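Local coordinates for protein xyloglucan-specific endo-beta-1,4-glucanase (Uncultured bacterium, PDB 4W88) that hydrolyses internal beta-1,4-glucosidic bonds in the backbone of xyloglucan, acting as a family 5 glycoside hydrolase with a barrel fold, at residues H223-T226 with T231-A234; N247-Q252 with G288-T293; N306-Y309 with E314-G317. The protein carries 1 engineered substitution. One frame throughout, in Å; residues are numbered along the deposited sequence.

Interaction 1 of 3, residues H223-T226 with T231-A234. With BGC (beta-D-glucopyranose), chain C.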
loop_
_atom_site.group_PDB
_atom_site.type_symbol
_atom_site.label_atom_id
_atom_site.label_comp_id
_atom_site.label_asym_id
_atom_site.label_seq_id
_atom_site.Cartn_x
_atom_site.Cartn_y
_atom_site.Cartn_z
ATOM N N HIS A 223 -6.992 2.510 -1.541
ATOM C CA HIS A 223 -6.296 3.750 -1.356
ATOM C C HIS A 223 -7.316 4.872 -1.403
ATOM O O HIS A 223 -8.067 4.970 -2.351
ATOM C CB HIS A 223 -5.255 4.003 -2.426
ATOM C CG HIS A 223 -4.117 3.045 -2.415
ATOM N ND1 HIS A 223 -3.148 2.988 -3.417
ATOM C CD2 HIS A 223 -3.754 2.130 -1.492
ATOM C CE1 HIS A 223 -2.274 2.063 -3.096
ATOM N NE2 HIS A 223 -2.612 1.550 -1.936
ATOM N N THR A 224 -7.325 5.695 -0.347
ATOM C CA THR A 224 -8.346 6.677 -0.173
ATOM C C THR A 224 -7.743 7.991 0.277
ATOM O O THR A 224 -7.744 8.350 1.474
ATOM C CB THR A 224 -9.506 6.262 0.742
ATOM O OG1 THR A 224 -9.029 5.813 2.010
ATOM C CG2 THR A 224 -10.287 5.217 0.115
ATOM N N TYR A 225 -7.199 8.677 -0.687
ATOM C CA TYR A 225 -6.687 10.055 -0.441
ATOM C C TYR A 225 -7.818 11.093 -0.561
ATOM O O TYR A 225 -7.795 11.982 -1.447
ATOM C CB TYR A 225 -5.623 10.374 -1.466
ATOM C CG TYR A 225 -4.305 9.587 -1.380
ATOM C CD1 TYR A 225 -4.109 8.348 -2.059
ATOM C CD2 TYR A 225 -3.199 10.145 -0.753
ATOM C CE1 TYR A 225 -2.873 7.700 -2.015
ATOM C CE2 TYR A 225 -1.951 9.522 -0.740
ATOM C CZ TYR A 225 -1.783 8.288 -1.418
ATOM O OH TYR A 225 -0.546 7.721 -1.402
ATOM N N THR A 226 -8.784 10.964 0.320
ATOM C CA THR A 226 -10.096 11.580 0.134
ATOM C C THR A 226 -10.279 12.768 1.077
ATOM O O THR A 226 -10.045 12.658 2.307
ATOM C CB THR A 226 -11.149 10.540 0.427
ATOM O OG1 THR A 226 -10.882 9.387 -0.395
ATOM C CG2 THR A 226 -12.527 11.065 0.169
ATOM N N THR A 231 -6.186 16.687 -0.839
ATOM C CA THR A 231 -4.936 15.969 -0.607
ATOM C C THR A 231 -3.889 16.143 -1.704
ATOM O O THR A 231 -2.655 16.011 -1.474
ATOM C CB THR A 231 -5.205 14.438 -0.435
ATOM O OG1 THR A 231 -5.920 13.975 -1.578
ATOM C CG2 THR A 231 -6.075 14.191 0.798
ATOM N N TYR A 232 -4.401 16.417 -2.914
ATOM C CA TYR A 232 -3.560 16.661 -4.130
ATOM C C TYR A 232 -3.627 18.100 -4.636
ATOM O O TYR A 232 -4.455 18.855 -4.208
ATOM C CB TYR A 232 -3.948 15.681 -5.264
ATOM C CG TYR A 232 -3.328 14.264 -5.113
ATOM C CD1 TYR A 232 -3.768 13.390 -4.084
ATOM C CD2 TYR A 232 -2.297 13.849 -5.949
ATOM C CE1 TYR A 232 -3.171 12.129 -3.950
ATOM C CE2 TYR A 232 -1.713 12.612 -5.816
ATOM C CZ TYR A 232 -2.148 11.794 -4.836
ATOM O OH TYR A 232 -1.542 10.554 -4.735
ATOM N N VAL A 233 -2.691 18.468 -5.473
ATOM C CA VAL A 233 -2.698 19.756 -6.161
ATOM C C VAL A 233 -3.226 19.539 -7.585
ATOM O O VAL A 233 -2.723 18.663 -8.281
ATOM C CB VAL A 233 -1.307 20.379 -6.231
ATOM C CG1 VAL A 233 -1.369 21.768 -6.924
ATOM C CG2 VAL A 233 -0.734 20.499 -4.852
ATOM N N ALA A 234 -4.297 20.255 -7.947
ATOM C CA ALA A 234 -4.983 20.093 -9.237
ATOM C C ALA A 234 -5.873 21.299 -9.446
ATOM O O ALA A 234 -6.027 22.066 -8.506
ATOM C CB ALA A 234 -5.826 18.859 -9.228
HETATM C C2 BGC C . -3.271 9.544 -8.075
HETATM C C3 BGC C . -2.539 8.347 -7.448
HETATM C C4 BGC C . -3.201 7.885 -6.194
HETATM C C5 BGC C . -4.691 7.863 -6.727
HETATM C C6 BGC C . -5.445 7.445 -5.523
HETATM C C1 BGC C . -4.642 9.389 -8.630
HETATM O O2 BGC C . -2.605 9.703 -9.239
HETATM O O3 BGC C . -1.240 8.806 -7.164
HETATM O O4 BGC C . -2.367 6.813 -5.509
HETATM O O5 BGC C . -5.200 9.108 -7.463
HETATM O O6 BGC C . -6.792 7.087 -5.689
HETATM O O HOH W 1 0.817 9.253 -3.487
#
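Y225 and Y232 belong to the glycan pocket of this glycoside hydrolase and meet as a T-shaped (edge-to-face) pair. The edge of Y232 points at one face of Y225. The ring planes are 80° apart and the centroids 5.4 Å. Y232 CE1 lies 3.8 Å from Y225 CD2. Y232 OH stands 4.0 Å above the plane of the Y225 ring, over its centre. In Y232, CG sits beside the backbone N (chi1 -80°), and this carries the ring back to Y225 although the CB bond does not aim there. Water 1 bridges the phenols. Water 1 donates to Y225 OH and lies 3.0 Å from Y232 OH. Y225 OH is also hydrogen-bonded to E271. Both side chains reach the bound glucose: Y232 OH is 3.0 Å from O3 of the sugar, and Y225 CE1 is 3.6 Å from its O4. On the backbone side, T231 OG1 donates to Y225 O at 2.7 Å, from 49° above the carbonyl plane. P227 O is a second acceptor near this hydroxyl, so its one proton must be shared or alternate between the two. Y225 is the centre of an inverse gamma turn. The contact folds the end of the short helix 228-231 back onto the loop that follows strand 218-223 of the barrel. H223 and T224 pack on the next strand, 267-272.

Interaction 2 of 3, residues N247-Q252 with G288-T293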
loop_
_atom_site.group_PDB
_atom_site.type_symbol
_atom_site.label_atom_id
_atom_site.label_comp_id
_atom_site.label_asym_id
_atom_site.label_seq_id
_atom_site.Cartn_x
_atom_site.Cartn_y
_atom_site.Cartn_z
ATOM N N ASN A 247 -18.358 15.030 4.236
ATOM C CA ASN A 247 -19.296 14.160 3.463
ATOM C C ASN A 247 -18.615 13.324 2.351
ATOM O O ASN A 247 -19.063 12.204 2.065
ATOM C CB ASN A 247 -20.462 14.997 2.892
ATOM C CG ASN A 247 -19.969 16.337 2.303
ATOM O OD1 ASN A 247 -19.347 16.390 1.217
ATOM N ND2 ASN A 247 -20.170 17.418 3.063
ATOM N N ASP A 248 -17.578 13.869 1.716
ATOM C CA ASP A 248 -16.855 13.107 0.694
ATOM C C ASP A 248 -16.228 11.868 1.333
ATOM O O ASP A 248 -16.178 10.761 0.712
ATOM C CB ASP A 248 -15.777 13.944 0.029
ATOM C CG ASP A 248 -16.347 14.986 -0.941
ATOM O OD1 ASP A 248 -17.550 15.178 -1.084
ATOM O OD2 ASP A 248 -15.559 15.647 -1.581
ATOM N N ILE A 249 -15.679 12.061 2.542
ATOM C CA ILE A 249 -15.067 10.962 3.271
ATOM C C ILE A 249 -16.133 9.939 3.687
ATOM O O ILE A 249 -16.002 8.729 3.444
ATOM C CB ILE A 249 -14.333 11.446 4.494
ATOM C CG1 ILE A 249 -13.174 12.364 4.122
ATOM C CG2 ILE A 249 -13.786 10.271 5.265
ATOM C CD1 ILE A 249 -12.552 13.144 5.318
ATOM N N THR A 250 -17.203 10.464 4.279
ATOM C CA THR A 250 -18.332 9.649 4.772
ATOM C C THR A 250 -19.012 8.792 3.730
ATOM O O THR A 250 -19.272 7.600 3.971
ATOM C CB THR A 250 -19.341 10.551 5.494
ATOM O OG1 THR A 250 -18.639 11.267 6.513
ATOM C CG2 THR A 250 -20.420 9.732 6.148
ATOM N N TRP A 251 -19.335 9.393 2.599
ATOM C CA TRP A 251 -20.070 8.727 1.490
ATOM C C TRP A 251 -19.251 7.570 0.991
ATOM O O TRP A 251 -19.771 6.468 0.819
ATOM C CB TRP A 251 -20.204 9.780 0.380
ATOM C CG TRP A 251 -21.230 9.666 -0.670
ATOM C CD1 TRP A 251 -21.697 8.533 -1.276
ATOM C CD2 TRP A 251 -21.891 10.784 -1.343
ATOM N NE1 TRP A 251 -22.621 8.864 -2.248
ATOM C CE2 TRP A 251 -22.759 10.230 -2.317
ATOM C CE3 TRP A 251 -21.831 12.190 -1.202
ATOM C CZ2 TRP A 251 -23.573 11.029 -3.154
ATOM C CZ3 TRP A 251 -22.635 12.986 -2.047
ATOM C CH2 TRP A 251 -23.499 12.395 -3.001
ATOM N N GLN A 252 -17.955 7.816 0.761
ATOM C CA GLN A 252 -17.080 6.773 0.244
ATOM C C GLN A 252 -16.933 5.656 1.290
ATOM O O GLN A 252 -17.046 4.467 0.969
ATOM C CB GLN A 252 -15.739 7.375 -0.080
ATOM C CG GLN A 252 -14.712 6.386 -0.555
ATOM C CD GLN A 252 -13.395 7.054 -0.893
ATOM O OE1 GLN A 252 -12.674 7.555 -0.023
ATOM N NE2 GLN A 252 -13.055 7.026 -2.154
ATOM N N GLY A 288 -8.113 14.283 11.734
ATOM C CA GLY A 288 -9.197 14.018 12.692
ATOM C C GLY A 288 -10.437 13.444 12.038
ATOM O O GLY A 288 -10.993 12.464 12.493
ATOM N N ASP A 289 -10.867 14.068 10.956
ATOM C CA ASP A 289 -12.081 13.644 10.272
ATOM C C ASP A 289 -11.896 12.351 9.513
ATOM O O ASP A 289 -12.800 11.472 9.506
ATOM C CB ASP A 289 -12.549 14.755 9.286
ATOM C CG ASP A 289 -13.246 15.892 9.994
ATOM O OD1 ASP A 289 -13.698 15.708 11.156
ATOM O OD2 ASP A 289 -13.366 16.962 9.398
ATOM N N TYR A 290 -10.726 12.223 8.906
ATOM C CA TYR A 290 -10.446 11.070 8.028
ATOM C C TYR A 290 -10.090 9.813 8.860
ATOM O O TYR A 290 -10.764 8.772 8.778
ATOM C CB TYR A 290 -9.348 11.431 7.058
ATOM C CG TYR A 290 -9.012 10.244 6.205
ATOM C CD1 TYR A 290 -9.679 9.974 5.040
ATOM C CD2 TYR A 290 -8.024 9.389 6.613
ATOM C CE1 TYR A 290 -9.416 8.812 4.304
ATOM C CE2 TYR A 290 -7.719 8.276 5.919
ATOM C CZ TYR A 290 -8.381 7.920 4.772
ATOM O OH TYR A 290 -8.040 6.765 4.092
ATOM N N VAL A 291 -9.058 9.912 9.690
ATOM C CA VAL A 291 -8.680 8.772 10.535
ATOM C C VAL A 291 -9.759 8.465 11.550
ATOM O O VAL A 291 -10.054 7.282 11.824
ATOM C CB VAL A 291 -7.280 8.928 11.127
ATOM C CG1 VAL A 291 -6.886 7.674 11.918
ATOM C CG2 VAL A 291 -6.255 9.204 10.000
ATOM N N GLY A 292 -10.375 9.514 12.090
ATOM C CA GLY A 292 -11.555 9.324 12.953
ATOM C C GLY A 292 -12.699 8.485 12.343
ATOM O O GLY A 292 -13.346 7.648 13.052
ATOM N N THR A 293 -12.898 8.645 11.043
ATOM C CA THR A 293 -13.881 7.889 10.327
ATOM C C THR A 293 -13.461 6.395 10.296
ATOM O O THR A 293 -14.275 5.513 10.584
ATOM C CB THR A 293 -14.100 8.424 8.895
ATOM O OG1 THR A 293 -14.666 9.740 8.948
ATOM C CG2 THR A 293 -15.074 7.494 8.098
HETATM O O HOH W 2 -17.501 9.855 8.419
#
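T293 OG1 is gripped from two directions. T293 OG1 donates to D289 O one turn back in its own helix, at 2.6 Å and nearly along the C=O axis. Water 2 donates to T293 OG1 at 2.9 Å. The same water lies 2.6 Å from T250 OG1, so it ties the two helices together. T250 OG1 has a further partner in K246 O.

These are neighbouring outer helices of the (beta/alpha)8, or TIM, barrel. Helix 246-261 precedes strand 267-272 and helix 280-295 follows it. The short segments run nearly parallel, with a crossing angle of -16° and axes 10.0 Å apart at their closest.

The direct contact is apolar and rests on I249. Its two branches divide the work. I249 CD1, at the end of the longer arm, packs 4.0 Å from Y290 CB and lies beside the backbone there and near D289 CB. I249 CG2 turns to T293, 3.8 Å from T293 OG1, and also touches the CB and CG2 of that threonine. The CG1 branch stands beside the backbone N (chi1 -63°) and CG2 is anti to it, which spreads the two methyls along the facing helix. The side chains of I249 and Y290 cross at about a right angle.

The polar ends point to other partners. Y290 OH is hydrogen-bonded to T224 in the loop after strand 218-223, and its ring stacks on W286. D289 OD2 accepts from W241, whose loop also touches I249. The Y290 ring itself meets I249 through Y290 CD1, which lies 4.1 Å from I249 CG2.

Interaction 3 of 3, residues N306-Y309 with E314-G317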
loop_
_atom_site.group_PDB
_atom_site.type_symbol
_atom_site.label_atom_id
_atom_site.label_comp_id
_atom_site.label_asym_id
_atom_site.label_seq_id
_atom_site.Cartn_x
_atom_site.Cartn_y
_atom_site.Cartn_z
ATOM N N ASN A 306 6.990 10.031 0.963
ATOM C CA ASN A 306 8.012 10.032 -0.080
ATOM C C ASN A 306 9.279 10.837 0.172
ATOM O O ASN A 306 10.122 11.003 -0.750
ATOM C CB ASN A 306 7.382 10.401 -1.446
ATOM C CG ASN A 306 6.751 11.771 -1.440
ATOM O OD1 ASN A 306 6.947 12.511 -0.473
ATOM N ND2 ASN A 306 6.115 12.142 -2.526
ATOM N N ASN A 307 9.382 11.393 1.371
ATOM C CA ASN A 307 10.505 12.280 1.773
ATOM C C ASN A 307 10.578 13.554 0.968
ATOM O O ASN A 307 11.647 14.148 0.907
ATOM C CB ASN A 307 11.805 11.505 1.710
ATOM C CG ASN A 307 12.935 12.137 2.489
ATOM O OD1 ASN A 307 12.706 12.855 3.454
ATOM N ND2 ASN A 307 14.151 11.876 2.074
ATOM N N ILE A 308 9.435 14.018 0.427
ATOM C CA ILE A 308 9.406 15.296 -0.287
ATOM C C ILE A 308 8.619 16.272 0.558
ATOM O O ILE A 308 7.456 16.044 0.817
ATOM C CB ILE A 308 8.795 15.179 -1.691
ATOM C CG1 ILE A 308 9.646 14.229 -2.552
ATOM C CG2 ILE A 308 8.724 16.561 -2.336
ATOM C CD1 ILE A 308 9.044 14.006 -3.927
ATOM N N TYR A 309 9.245 17.388 0.960
ATOM C CA TYR A 309 8.584 18.381 1.795
ATOM C C TYR A 309 9.010 19.802 1.408
ATOM O O TYR A 309 8.170 20.637 1.172
ATOM C CB TYR A 309 8.896 18.145 3.278
ATOM C CG TYR A 309 8.108 18.992 4.255
ATOM C CD1 TYR A 309 6.851 18.595 4.652
ATOM C CD2 TYR A 309 8.614 20.145 4.782
ATOM C CE1 TYR A 309 6.128 19.325 5.549
ATOM C CE2 TYR A 309 7.894 20.896 5.694
ATOM C CZ TYR A 309 6.639 20.487 6.078
ATOM O OH TYR A 309 5.828 21.131 7.001
ATOM N N GLU A 314 5.418 16.088 -5.093
ATOM C CA GLU A 314 4.234 15.882 -4.293
ATOM C C GLU A 314 4.656 15.836 -2.819
ATOM O O GLU A 314 5.377 14.926 -2.414
ATOM C CB GLU A 314 3.551 14.609 -4.752
ATOM C CG GLU A 314 2.930 14.726 -6.170
ATOM C CD GLU A 314 2.250 13.449 -6.650
ATOM O OE1 GLU A 314 2.398 12.421 -6.009
ATOM O OE2 GLU A 314 1.569 13.423 -7.699
ATOM N N LYS A 315 4.183 16.805 -2.013
ATOM C CA LYS A 315 4.822 17.041 -0.724
ATOM C C LYS A 315 4.235 16.156 0.366
ATOM O O LYS A 315 3.614 16.635 1.323
ATOM C CB LYS A 315 4.865 18.546 -0.345
ATOM C CG LYS A 315 5.773 19.404 -1.210
ATOM C CD LYS A 315 5.527 20.881 -0.916
ATOM C CE LYS A 315 6.628 21.760 -1.502
ATOM N NZ LYS A 315 6.862 21.504 -2.940
ATOM N N PHE A 316 4.384 14.841 0.194
ATOM C CA PHE A 316 3.855 13.881 1.215
ATOM C C PHE A 316 4.879 13.545 2.336
ATOM O O PHE A 316 4.604 12.749 3.249
ATOM C CB PHE A 316 3.514 12.626 0.491
ATOM C CG PHE A 316 2.190 12.668 -0.275
ATOM C CD1 PHE A 316 1.008 12.799 0.378
ATOM C CD2 PHE A 316 2.180 12.532 -1.629
ATOM C CE1 PHE A 316 -0.210 12.778 -0.235
ATOM C CE2 PHE A 316 0.982 12.498 -2.320
ATOM C CZ PHE A 316 -0.232 12.648 -1.637
ATOM N N GLY A 317 6.088 14.115 2.250
ATOM C CA GLY A 317 7.094 13.829 3.201
ATOM C C GLY A 317 6.723 14.135 4.672
ATOM O O GLY A 317 6.167 15.208 4.979
#
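N306 opens an Asx turn in the loop that follows the last barrel strand, 300-305, and its amide ties this turn to residues 314-317 farther along the loop. N306 OD1 accepts from I308 N at 3.0 Å, with the donor 46° above the amide carbonyl plane. N306 ND2 donates to E314 O at 2.9 Å, and the bond is fairly straight (166° at the hydrogen). E314 O lies almost in the amide plane of N306. With chi1 at 60°, CG sits between the backbone N and the carbonyl carbon, which turns the amide back over its own backbone, where OD1 meets I308 N. The bonds at OD1 and ND2 together fix the rotation of the amide.

E314 O is gripped twice. F316 N also donates to E314 O, at 2.8 Å, which closes an inverse gamma turn centred on K315. I308 CB and CG2 pack against the same oxygen. An alanine in place of N306 would lose both amide bonds, and this is likely to leave I308 N without its acceptor and the two parts of the loop less firmly joined.

G317 N donates to I308 O at 2.8 Å. K315 CA also meets that oxygen in a CA-H...O contact. At G317 there is no room for a CB beside I308 O.

The F316 ring has ND2 of N306 at its edge, and it packs edge-to-face with W304. The side chain of E314 comes to about 4 Å from a bound xylose. K315 NZ is hydrogen-bonded to G311 O. The K315 chain runs along Y309 O, with K315 CE 3.3 Å from Y309 O.

In the fold
The contacts follow one another along the chain, and all belong to the second half of the barrel. Interaction 1 lies in the loop after strand 218-223. Interaction 2 joins the outer helices before and after strand 267-272. Interaction 3 lies in the loop after strand 300-305. The centre of interaction 1 is about 13 Å from each of the others. Interactions 2 and 3 do not touch; their centres are about 23 Å apart. T226 OG1 and Q252 OE1, 2.6 Å apart, probably hydrogen-bond interaction 1 to interaction 2. F316 CZ lies 3.7 Å from Y225 CE2. The last loop packs directly on the pocket tyrosines, while the helix pair holds the threonines on either side of Y225.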